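Local coordinates for decapping and exoribonuclease protein 1 (Kluyveromyces lactis, PDB 4GPS), which removes NAD caps and N7-methylguanosine caps from the 5' ends of RNAs and degrades RNA as a metal-dependent 5'-3' exoribonuclease, at residues C86-C92 and Y261-G267; L181-I185 and L275-M281; D325-F330 and Q340-K345; T238-E243 and E293-S297. All coordinates share one frame; numbering follows the deposited sequence.

Contact 1 (C86-C92 and Y261-G267); sequences CKEVHNC and YYSIVHG
Ile264 O is gripped by two successive amides of the facing strand: Val89 N at 2.8 Å from Ile264 O, and more weakly His90 N at 3.4 Å from the same Ile264 O. Two residues set against one make a classic beta bulge, here shifting the register by one between Glu88 and His90. The extra residue, Val89, crosses Ile264 at about a right angle, with 3.7 Å between Val89 CG2 and Ile264 CG2. Its other branch, Val89 CG1, rests 3.8 Å from His266 CB.

Glu88 shows how a carboxylate can be held at both oxygens. With CG anti to the backbone N (chi1 177°) and the chain extended, Glu88 OE2 takes a hydrogen bond of 2.5 Å from Ser263 OG on its anti lone pair, and it also meets Tyr291 OH. Glu88 OE1 is approached from above the carboxylate plane by Asn91 ND2 at 2.9 Å, although the bond stays within the plane of the amide. Tyr291 bonds Tyr261 OH as well. The Tyr261 ring crosses Asn91 obliquely, at 30° to its amide plane, while Asn91 OD1 is taken by Ser107.

Regular hydrogen-bonded pairs, Lys87 with His266 and Cys92 with Tyr262, flank the irregularity. The whole is a bulged antiparallel strand pair of the PD-(D/E)XK-type nuclease domain, whose Tyr262 lies beside Glu280, a probable substrate-binding residue.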
# COMPACT_ATOMS: atom_id res chain seq x y z
N CYS A 86 10.76 -10.42 -3.12
CA CYS A 86 10.60 -9.15 -2.49
C CYS A 86 11.41 -9.03 -1.20
O CYS A 86 11.30 -9.89 -0.34
CB CYS A 86 9.12 -8.93 -2.21
SG CYS A 86 8.79 -7.22 -2.00
N LYS A 87 12.20 -7.97 -1.04
CA LYS A 87 12.97 -7.82 0.19
C LYS A 87 13.14 -6.39 0.66
O LYS A 87 13.04 -5.44 -0.12
CB LYS A 87 14.35 -8.49 0.05
CG LYS A 87 15.11 -8.11 -1.21
CD LYS A 87 16.37 -9.00 -1.37
CE LYS A 87 16.98 -8.95 -2.78
NZ LYS A 87 17.27 -7.54 -3.20
N GLU A 88 13.35 -6.22 1.96
CA GLU A 88 13.59 -4.88 2.48
C GLU A 88 15.07 -4.61 2.19
O GLU A 88 15.91 -5.38 2.59
CB GLU A 88 13.37 -4.81 3.97
CG GLU A 88 13.73 -3.40 4.47
CD GLU A 88 13.42 -3.17 5.93
OE1 GLU A 88 14.31 -3.32 6.77
OE2 GLU A 88 12.28 -2.84 6.23
N VAL A 89 15.38 -3.53 1.50
CA VAL A 89 16.77 -3.22 1.19
C VAL A 89 17.33 -2.08 2.07
O VAL A 89 18.52 -1.97 2.24
CB VAL A 89 16.95 -2.87 -0.32
CG1 VAL A 89 16.54 -4.08 -1.20
CG2 VAL A 89 16.11 -1.65 -0.69
N HIS A 90 16.46 -1.24 2.63
CA HIS A 90 16.89 -0.15 3.53
C HIS A 90 15.67 0.20 4.37
O HIS A 90 14.55 -0.18 4.03
CB HIS A 90 17.28 1.11 2.76
CG HIS A 90 18.58 1.00 2.02
ND1 HIS A 90 19.80 1.06 2.65
CD2 HIS A 90 18.84 0.83 0.70
CE1 HIS A 90 20.76 0.94 1.76
NE2 HIS A 90 20.21 0.79 0.57
N ASN A 91 15.89 0.91 5.47
CA ASN A 91 14.81 1.41 6.27
C ASN A 91 15.34 2.68 6.88
O ASN A 91 16.54 2.90 6.88
CB ASN A 91 14.34 0.41 7.32
CG ASN A 91 15.42 0.03 8.26
OD1 ASN A 91 15.92 0.85 9.03
ND2 ASN A 91 15.79 -1.24 8.23
N CYS A 92 14.45 3.56 7.35
CA CYS A 92 14.92 4.79 7.97
C CYS A 92 13.83 5.47 8.75
O CYS A 92 12.65 5.36 8.42
CB CYS A 92 15.46 5.76 6.93
SG CYS A 92 14.24 6.35 5.78
N TYR A 261 8.53 6.19 10.22
CA TYR A 261 9.42 5.09 9.88
C TYR A 261 9.07 4.49 8.50
O TYR A 261 7.91 4.25 8.18
CB TYR A 261 9.35 4.03 10.97
CG TYR A 261 10.31 2.89 10.76
CD1 TYR A 261 11.65 2.98 11.15
CD2 TYR A 261 9.89 1.71 10.14
CE1 TYR A 261 12.54 1.94 10.93
CE2 TYR A 261 10.76 0.66 9.92
CZ TYR A 261 12.08 0.77 10.31
OH TYR A 261 12.92 -0.27 10.05
N TYR A 262 10.10 4.25 7.69
CA TYR A 262 9.90 3.75 6.34
C TYR A 262 10.75 2.53 6.00
O TYR A 262 11.94 2.43 6.34
CB TYR A 262 10.25 4.84 5.34
CG TYR A 262 9.46 6.10 5.46
CD1 TYR A 262 8.15 6.19 4.95
CD2 TYR A 262 10.03 7.24 6.02
CE1 TYR A 262 7.44 7.39 4.99
CE2 TYR A 262 9.32 8.45 6.07
CZ TYR A 262 8.03 8.51 5.55
OH TYR A 262 7.38 9.72 5.52
N SER A 263 10.13 1.61 5.27
CA SER A 263 10.81 0.42 4.83
C SER A 263 10.91 0.60 3.32
O SER A 263 9.93 0.94 2.68
CB SER A 263 9.98 -0.82 5.14
OG SER A 263 10.54 -2.00 4.57
N ILE A 264 12.10 0.41 2.77
CA ILE A 264 12.28 0.54 1.35
C ILE A 264 12.41 -0.89 0.84
O ILE A 264 13.35 -1.58 1.22
CB ILE A 264 13.52 1.35 0.99
CG1 ILE A 264 13.27 2.85 1.10
CG2 ILE A 264 13.78 1.19 -0.49
CD1 ILE A 264 12.74 3.36 2.32
N VAL A 265 11.46 -1.34 0.01
CA VAL A 265 11.51 -2.72 -0.49
C VAL A 265 11.72 -2.82 -2.00
O VAL A 265 11.36 -1.91 -2.76
CB VAL A 265 10.22 -3.52 -0.08
CG1 VAL A 265 10.02 -3.49 1.48
CG2 VAL A 265 9.04 -2.97 -0.79
N HIS A 266 12.31 -3.94 -2.42
CA HIS A 266 12.57 -4.20 -3.83
C HIS A 266 11.96 -5.54 -4.21
O HIS A 266 12.02 -6.51 -3.46
CB HIS A 266 14.09 -4.18 -4.10
CG HIS A 266 14.47 -4.41 -5.54
ND1 HIS A 266 14.60 -5.66 -6.09
CD2 HIS A 266 14.77 -3.53 -6.53
CE1 HIS A 266 14.97 -5.56 -7.35
NE2 HIS A 266 15.08 -4.27 -7.64
N GLY A 267 11.37 -5.58 -5.39
CA GLY A 267 10.74 -6.80 -5.81
C GLY A 267 10.61 -6.85 -7.30
O GLY A 267 10.68 -5.84 -7.99

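Contact 2 (L181-I185 and L275-M281); sequences LRHHI and LLIQAEM. With CIT (citric acid), chain B.
Ala279 CB sits over the centre of one face of the Arg182 guanidinium, 3.5 Å above its plane, and a citrate carboxylate lies at the edge, with its carbon C5 in plane. Citrate O3 is held there by Arg182 NE at 3.2 Å and weakly by Arg182 NH2 at 3.1 Å. A second flat group repeats the theme: the His183 ring presents its edge to another citrate carboxylate, and His183 ND1 donates to citrate O5 over 2.8 Å. Arg182 runs out extended from its CA and then bends at chi3 (60°), which folds the guanidinium back over Ala279; Met281 CE meets it obliquely. Arg182 NH1 turns to Glu293, a metal ligand, in a salt bridge. With Arg182 cut back to an alanine, the Glu293 carboxylate is likely to lose its charged partner and a gap to open over the Ala279 methyl.

The backbone is tied by Arg182 N to Gln278 O at 2.8 Å, next to a single parallel bridge between Leu181 and Gln278. Their side chains lie side by side, and Leu181 CD2 is 3.4 Å from Gln278 OE1, a buried oxygen with no polar partner in the model. Further along, Ile185 CG2 and Leu275 CD1 meet tip to tip at 4.0 Å.

The contact lies where strand 176-181 passes into helix 182-190, beside strand 273-285. The citrate, probably from the crystallisation liquor and also bonded by Arg313, probably marks part of the active-site pocket of the nuclease, next to Glu280, likely a substrate-binding residue.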
# COMPACT_ATOMS: atom_id res chain seq x y z
N LEU A 181 6.34 5.69 -3.97
CA LEU A 181 5.82 5.48 -2.62
C LEU A 181 4.76 4.37 -2.82
O LEU A 181 4.14 4.29 -3.89
CB LEU A 181 5.13 6.72 -2.10
CG LEU A 181 6.06 7.92 -2.07
CD1 LEU A 181 5.23 9.20 -1.85
CD2 LEU A 181 7.13 7.69 -0.99
N ARG A 182 4.58 3.51 -1.82
CA ARG A 182 3.62 2.43 -1.92
C ARG A 182 2.19 2.89 -2.29
O ARG A 182 1.50 2.23 -3.07
CB ARG A 182 3.57 1.65 -0.62
CG ARG A 182 2.63 0.47 -0.69
CD ARG A 182 2.76 -0.41 0.53
NE ARG A 182 2.44 0.39 1.69
CZ ARG A 182 2.34 -0.12 2.90
NH1 ARG A 182 2.53 -1.41 3.09
NH2 ARG A 182 2.08 0.68 3.92
N HIS A 183 1.76 4.01 -1.74
CA HIS A 183 0.44 4.57 -1.99
C HIS A 183 0.09 4.61 -3.49
O HIS A 183 -1.02 4.28 -3.87
CB HIS A 183 0.34 5.99 -1.41
CG HIS A 183 -1.06 6.45 -1.18
ND1 HIS A 183 -1.77 6.15 -0.04
CD2 HIS A 183 -1.92 7.11 -1.99
CE1 HIS A 183 -3.01 6.59 -0.15
NE2 HIS A 183 -3.13 7.18 -1.33
N HIS A 184 1.03 5.02 -4.34
CA HIS A 184 0.73 5.11 -5.77
C HIS A 184 0.69 3.77 -6.46
O HIS A 184 0.01 3.65 -7.48
CB HIS A 184 1.71 6.01 -6.50
CG HIS A 184 1.78 7.39 -5.93
ND1 HIS A 184 0.64 8.10 -5.58
CD2 HIS A 184 2.83 8.16 -5.59
CE1 HIS A 184 1.00 9.25 -5.04
NE2 HIS A 184 2.32 9.31 -5.03
N ILE A 185 1.42 2.78 -5.95
CA ILE A 185 1.37 1.48 -6.58
C ILE A 185 -0.02 0.95 -6.20
O ILE A 185 -0.76 0.46 -7.05
CB ILE A 185 2.51 0.53 -6.09
CG1 ILE A 185 3.90 1.13 -6.39
CG2 ILE A 185 2.40 -0.78 -6.82
CD1 ILE A 185 4.07 1.50 -7.86
N LEU A 275 10.29 -3.24 -8.99
CA LEU A 275 9.70 -2.14 -8.27
C LEU A 275 10.56 -1.80 -7.04
O LEU A 275 10.99 -2.71 -6.33
CB LEU A 275 8.30 -2.50 -7.77
CG LEU A 275 7.12 -2.64 -8.71
CD1 LEU A 275 5.85 -2.40 -7.86
CD2 LEU A 275 7.20 -1.66 -9.86
N LEU A 276 10.83 -0.52 -6.80
CA LEU A 276 11.58 -0.11 -5.61
C LEU A 276 10.54 0.80 -4.95
O LEU A 276 10.25 1.88 -5.44
CB LEU A 276 12.83 0.69 -5.99
CG LEU A 276 13.60 1.19 -4.79
CD1 LEU A 276 14.28 0.04 -4.06
CD2 LEU A 276 14.65 2.16 -5.26
N ILE A 277 10.01 0.34 -3.83
CA ILE A 277 8.94 0.97 -3.12
C ILE A 277 9.27 1.45 -1.72
O ILE A 277 10.01 0.77 -0.98
CB ILE A 277 7.76 -0.05 -3.00
CG1 ILE A 277 7.16 -0.31 -4.36
CG2 ILE A 277 6.70 0.41 -2.05
CD1 ILE A 277 6.30 -1.58 -4.37
N GLN A 278 8.68 2.59 -1.36
CA GLN A 278 8.83 3.17 -0.03
C GLN A 278 7.50 3.03 0.74
O GLN A 278 6.45 3.47 0.26
CB GLN A 278 9.22 4.64 -0.11
CG GLN A 278 9.40 5.28 1.26
CD GLN A 278 9.82 6.76 1.18
OE1 GLN A 278 9.15 7.65 1.74
NE2 GLN A 278 10.92 7.03 0.49
N ALA A 279 7.53 2.40 1.92
CA ALA A 279 6.30 2.23 2.70
C ALA A 279 6.48 2.67 4.12
O ALA A 279 7.51 2.41 4.74
CB ALA A 279 5.86 0.74 2.68
N GLU A 280 5.49 3.36 4.66
CA GLU A 280 5.59 3.77 6.04
C GLU A 280 5.03 2.60 6.84
O GLU A 280 3.94 2.10 6.53
CB GLU A 280 4.76 5.04 6.29
CG GLU A 280 4.42 5.22 7.77
CD GLU A 280 3.69 6.53 8.08
OE1 GLU A 280 3.41 6.77 9.28
OE2 GLU A 280 3.42 7.30 7.12
N MET A 281 5.79 2.16 7.85
CA MET A 281 5.40 1.07 8.73
C MET A 281 5.02 1.67 10.07
O MET A 281 5.78 2.45 10.64
CB MET A 281 6.55 0.09 8.94
CG MET A 281 7.17 -0.40 7.63
SD MET A 281 6.14 -1.62 6.67
CE MET A 281 5.19 -0.52 5.68
C1 CIT B . -2.75 2.64 1.78
O1 CIT B . -2.51 2.83 0.60
O2 CIT B . -4.03 2.65 2.22
C2 CIT B . -1.59 2.42 2.75
C3 CIT B . -0.58 3.59 2.66
O7 CIT B . -0.16 3.72 1.31
C4 CIT B . 0.64 3.31 3.57
C5 CIT B . 1.91 4.03 3.11
O3 CIT B . 2.77 3.42 2.53
O4 CIT B . 2.06 5.36 3.35
C6 CIT B . -1.24 4.88 3.14
O5 CIT B . -0.97 5.94 2.61
O6 CIT B . -2.13 4.83 4.17

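Contact 3 (D325-F330 and Q340-K345); sequences DLLIGF and QLKAYK
A beta hairpin built from strands 325-331 and 338-344 supplies this contact, with a salt bridge at its open end and an aromatic cluster along one face. At the open end, Asp325 and Lys345 lie side by side, and Lys345 NZ forms a salt bridge of 2.9 Å with Asp325 OD2, reached on the syn side and 22° out of the carboxylate plane. The lysine chain is extended until chi4 (-59°), where it bends and turns the ammonium inward to the acid. Were Asp325 a leucine, the ammonium of Lys345 would probably be set free to turn, with no acid beside it.

Along the face that carries Leu326, Ile328 and Phe330, the Tyr344 ring reaches from the open end toward Phe330, nearer the turn. The two rings come from opposite directions and meet edge to edge, with Phe330 CZ 3.6 Å from Tyr344 OH. Ile328 touches both rings: Ile328 CG2 lies under one face of Phe330, offset toward its rim, and Ile328 CD1 touches Tyr344 CE2 at 3.5 Å. On the reverse face of the hairpin Leu341 CD2 packs 3.9 Å from Gly329 CA, where no side chain intervenes.

The backbone pairs in regular antiparallel register, from Leu326 N to Tyr344 O (2.8 Å) through Ile328 with Lys342 to Phe330 with Gln340, where one of the two bonds is weak.

Strand 290-297 runs parallel along the other edge of strand 325-331. Helix 305-319 packs on Leu326 and Ile328 through Met314, helix 114-122 packs on Leu327 and Ala343, and helix 346-353 begins directly after Lys345, its N-cap residue.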
# COMPACT_ATOMS: atom_id res chain seq x y z
N ASP A 325 2.24 -8.10 9.01
CA ASP A 325 0.94 -8.54 9.48
C ASP A 325 0.04 -7.34 9.66
O ASP A 325 0.51 -6.19 9.67
CB ASP A 325 1.05 -9.30 10.81
CG ASP A 325 1.60 -10.71 10.62
OD1 ASP A 325 1.51 -11.25 9.49
OD2 ASP A 325 2.10 -11.30 11.60
N LEU A 326 -1.25 -7.60 9.77
CA LEU A 326 -2.22 -6.55 9.99
C LEU A 326 -2.79 -6.72 11.37
O LEU A 326 -2.91 -7.83 11.86
CB LEU A 326 -3.36 -6.65 8.98
CG LEU A 326 -3.06 -6.19 7.57
CD1 LEU A 326 -4.07 -6.75 6.59
CD2 LEU A 326 -3.11 -4.71 7.55
N LEU A 327 -3.13 -5.60 11.98
CA LEU A 327 -3.77 -5.58 13.28
C LEU A 327 -4.93 -4.58 13.12
O LEU A 327 -4.74 -3.40 12.80
CB LEU A 327 -2.80 -5.11 14.37
CG LEU A 327 -3.43 -5.00 15.77
CD1 LEU A 327 -3.97 -6.39 16.22
CD2 LEU A 327 -2.37 -4.44 16.78
N ILE A 328 -6.14 -5.07 13.31
CA ILE A 328 -7.30 -4.23 13.14
C ILE A 328 -8.01 -3.94 14.46
O ILE A 328 -8.21 -4.83 15.30
CB ILE A 328 -8.26 -4.88 12.16
CG1 ILE A 328 -7.59 -4.90 10.79
CG2 ILE A 328 -9.62 -4.16 12.15
CD1 ILE A 328 -8.43 -5.50 9.70
N GLY A 329 -8.33 -2.67 14.64
CA GLY A 329 -9.06 -2.26 15.82
C GLY A 329 -10.47 -1.90 15.39
O GLY A 329 -10.68 -0.92 14.67
N PHE A 330 -11.44 -2.71 15.80
CA PHE A 330 -12.83 -2.45 15.43
C PHE A 330 -13.45 -1.63 16.52
O PHE A 330 -13.31 -1.93 17.71
CB PHE A 330 -13.60 -3.76 15.27
CG PHE A 330 -13.07 -4.66 14.19
CD1 PHE A 330 -12.14 -5.64 14.47
CD2 PHE A 330 -13.53 -4.55 12.88
CE1 PHE A 330 -11.68 -6.51 13.47
CE2 PHE A 330 -13.07 -5.41 11.88
CZ PHE A 330 -12.14 -6.39 12.18
N GLN A 340 -12.69 -4.52 19.72
CA GLN A 340 -11.94 -5.73 19.48
C GLN A 340 -10.69 -5.44 18.67
O GLN A 340 -10.68 -4.60 17.77
CB GLN A 340 -12.85 -6.72 18.72
CG GLN A 340 -12.20 -8.00 18.23
CD GLN A 340 -13.15 -8.83 17.33
OE1 GLN A 340 -14.24 -8.36 16.94
NE2 GLN A 340 -12.73 -10.05 16.98
N LEU A 341 -9.63 -6.14 19.04
CA LEU A 341 -8.37 -6.06 18.34
C LEU A 341 -8.21 -7.43 17.70
O LEU A 341 -8.39 -8.44 18.38
CB LEU A 341 -7.22 -5.86 19.32
CG LEU A 341 -6.87 -4.44 19.72
CD1 LEU A 341 -5.65 -4.49 20.65
CD2 LEU A 341 -6.59 -3.63 18.47
N LYS A 342 -7.88 -7.48 16.42
CA LYS A 342 -7.71 -8.76 15.77
C LYS A 342 -6.57 -8.74 14.79
O LYS A 342 -6.52 -7.88 13.91
CB LYS A 342 -8.99 -9.18 15.03
CG LYS A 342 -9.04 -10.68 14.72
CD LYS A 342 -10.28 -11.06 13.94
CE LYS A 342 -10.53 -12.58 13.96
NZ LYS A 342 -9.40 -13.38 13.45
N ALA A 343 -5.66 -9.69 14.95
CA ALA A 343 -4.50 -9.80 14.06
C ALA A 343 -4.85 -10.57 12.76
O ALA A 343 -5.71 -11.46 12.76
CB ALA A 343 -3.34 -10.52 14.81
N TYR A 344 -4.21 -10.22 11.66
CA TYR A 344 -4.47 -10.92 10.40
C TYR A 344 -3.18 -11.07 9.68
O TYR A 344 -2.40 -10.12 9.60
CB TYR A 344 -5.39 -10.13 9.47
CG TYR A 344 -6.82 -9.99 9.92
CD1 TYR A 344 -7.79 -10.91 9.54
CD2 TYR A 344 -7.22 -8.92 10.70
CE1 TYR A 344 -9.10 -10.75 9.91
CE2 TYR A 344 -8.53 -8.76 11.09
CZ TYR A 344 -9.47 -9.68 10.68
OH TYR A 344 -10.77 -9.52 11.09
N LYS A 345 -2.92 -12.27 9.17
CA LYS A 345 -1.74 -12.47 8.35
C LYS A 345 -2.27 -12.23 6.93
O LYS A 345 -3.50 -12.06 6.74
CB LYS A 345 -1.20 -13.87 8.53
CG LYS A 345 -0.45 -13.93 9.82
CD LYS A 345 0.09 -15.28 10.14
CE LYS A 345 0.86 -15.15 11.44
NZ LYS A 345 1.96 -14.15 11.27

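Contact 4 (T238-E243 and E293-S297); sequences TGFALE and EIKSS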
# COMPACT_ATOMS: atom_id res chain seq x y z
N THR A 238 -9.66 9.01 14.47
CA THR A 238 -9.76 7.82 15.34
C THR A 238 -8.68 6.83 14.92
O THR A 238 -8.24 6.00 15.72
CB THR A 238 -11.18 7.12 15.30
OG1 THR A 238 -11.16 6.07 14.33
CG2 THR A 238 -12.28 8.13 14.94
N GLY A 239 -8.24 6.94 13.66
CA GLY A 239 -7.17 6.10 13.14
C GLY A 239 -5.84 6.45 13.81
O GLY A 239 -5.09 5.55 14.20
N PHE A 240 -5.55 7.75 13.96
CA PHE A 240 -4.32 8.19 14.63
C PHE A 240 -4.37 7.79 16.10
O PHE A 240 -3.37 7.33 16.65
CB PHE A 240 -4.12 9.71 14.52
CG PHE A 240 -3.67 10.15 13.15
CD1 PHE A 240 -2.48 9.67 12.61
CD2 PHE A 240 -4.47 11.00 12.39
CE1 PHE A 240 -2.09 10.03 11.32
CE2 PHE A 240 -4.10 11.37 11.10
CZ PHE A 240 -2.91 10.89 10.56
N ALA A 241 -5.54 7.97 16.74
CA ALA A 241 -5.70 7.59 18.13
C ALA A 241 -5.48 6.08 18.32
O ALA A 241 -4.87 5.66 19.30
CB ALA A 241 -7.09 7.98 18.63
N LEU A 242 -5.96 5.26 17.39
CA LEU A 242 -5.77 3.82 17.53
C LEU A 242 -4.27 3.48 17.48
O LEU A 242 -3.77 2.74 18.33
CB LEU A 242 -6.55 3.04 16.45
CG LEU A 242 -6.27 1.53 16.43
CD1 LEU A 242 -6.74 0.87 17.73
CD2 LEU A 242 -6.98 0.92 15.27
N GLU A 243 -3.55 4.03 16.50
CA GLU A 243 -2.10 3.81 16.38
C GLU A 243 -1.42 4.30 17.68
O GLU A 243 -0.57 3.62 18.26
CB GLU A 243 -1.55 4.56 15.16
CG GLU A 243 -2.01 3.92 13.84
CD GLU A 243 -1.86 4.80 12.61
OE1 GLU A 243 -2.32 4.37 11.52
OE2 GLU A 243 -1.28 5.91 12.73
N GLU A 293 0.91 -3.45 10.52
CA GLU A 293 0.20 -2.29 10.01
C GLU A 293 -1.16 -2.25 10.70
O GLU A 293 -1.93 -3.22 10.67
CB GLU A 293 0.07 -2.38 8.48
CG GLU A 293 1.38 -2.79 7.81
CD GLU A 293 1.58 -2.19 6.44
OE1 GLU A 293 1.40 -0.96 6.31
OE2 GLU A 293 1.93 -2.92 5.50
N ILE A 294 -1.42 -1.12 11.34
CA ILE A 294 -2.61 -0.86 12.12
C ILE A 294 -3.73 -0.18 11.32
O ILE A 294 -3.52 0.84 10.65
CB ILE A 294 -2.20 0.00 13.33
CG1 ILE A 294 -1.11 -0.76 14.10
CG2 ILE A 294 -3.42 0.37 14.20
CD1 ILE A 294 -0.58 -0.04 15.28
N LYS A 295 -4.92 -0.77 11.38
CA LYS A 295 -6.09 -0.24 10.67
C LYS A 295 -7.24 -0.06 11.66
O LYS A 295 -7.48 -0.90 12.54
CB LYS A 295 -6.53 -1.19 9.54
CG LYS A 295 -5.55 -1.32 8.39
CD LYS A 295 -5.43 -0.01 7.60
CE LYS A 295 -4.47 -0.14 6.47
NZ LYS A 295 -4.33 1.12 5.72
N SER A 296 -7.93 1.07 11.51
CA SER A 296 -9.08 1.41 12.32
C SER A 296 -10.32 1.07 11.48
O SER A 296 -10.41 1.46 10.33
CB SER A 296 -9.06 2.91 12.62
OG SER A 296 -10.21 3.30 13.34
N SER A 297 -11.28 0.34 12.05
CA SER A 297 -12.46 -0.01 11.27
C SER A 297 -13.73 -0.23 12.09
O SER A 297 -13.71 -0.39 13.31
CB SER A 297 -12.17 -1.29 10.47
OG SER A 297 -13.12 -1.52 9.46
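Leu242 and Ile294 cross obliquely where helix 238-243 lies against strand 293-297, and Leu242 CD2 stands 3.8 Å from Ile294 CG2. The leucine reaches the strand because its CG is anti to the backbone N (chi1 173°), which carries CD2 on to 3.3 Å from Lys295 O and brings it beside Ser296 CA. Ile294 offers CG2 to a second neighbour: the aliphatic part of Glu243 crosses it obliquely, with Glu243 CG 3.8 Å from Ile294 CG2. The segment axes run 7.7 Å apart at 135°, a helix laid across one face of a strand whose side chains alternate, Ile294 and Ser296 pointing to the helix, Glu293 and Lys295 away from it. The packing belongs to the metal site of this nuclease fold: Glu243 of the helix, Glu293 and Ile294 of the strand, and Asp282, which also bonds Ile294 N, bind the divalent metal, whereas Lys295 probably binds substrate. Further along, Ser296 CB fits against the helix backbone at Gly239, 3.7 Å from Gly239 CA. Its hydroxyl, Ser296 OG, swings anti to the backbone N (chi1 176°) and shares a hydrogen bond of 3.1 Å with Thr238 OG1.

From the N terminus, strand 86-92 waits for 261-267 to close contact 1, the 181-185 segment for 275-281 to close contact 2, and helix segment 238-243 for 293-297 to close contact 4. All three openings precede all three closures, so these loops cross one another. Contact 3 follows in series as a short hairpin, 325-330 with 340-345. The closing strands are neighbours: 259-268 pairs with 273-285, that with 290-297, and that with 325-331. Contacts 1 and 2 touch through backbone bonds, as do contacts 3 and 4. Contacts 2 and 4, which touch through a salt bridge, bring helices 182-190 and 233-246 onto the neighbouring strands 273-285 and 290-297.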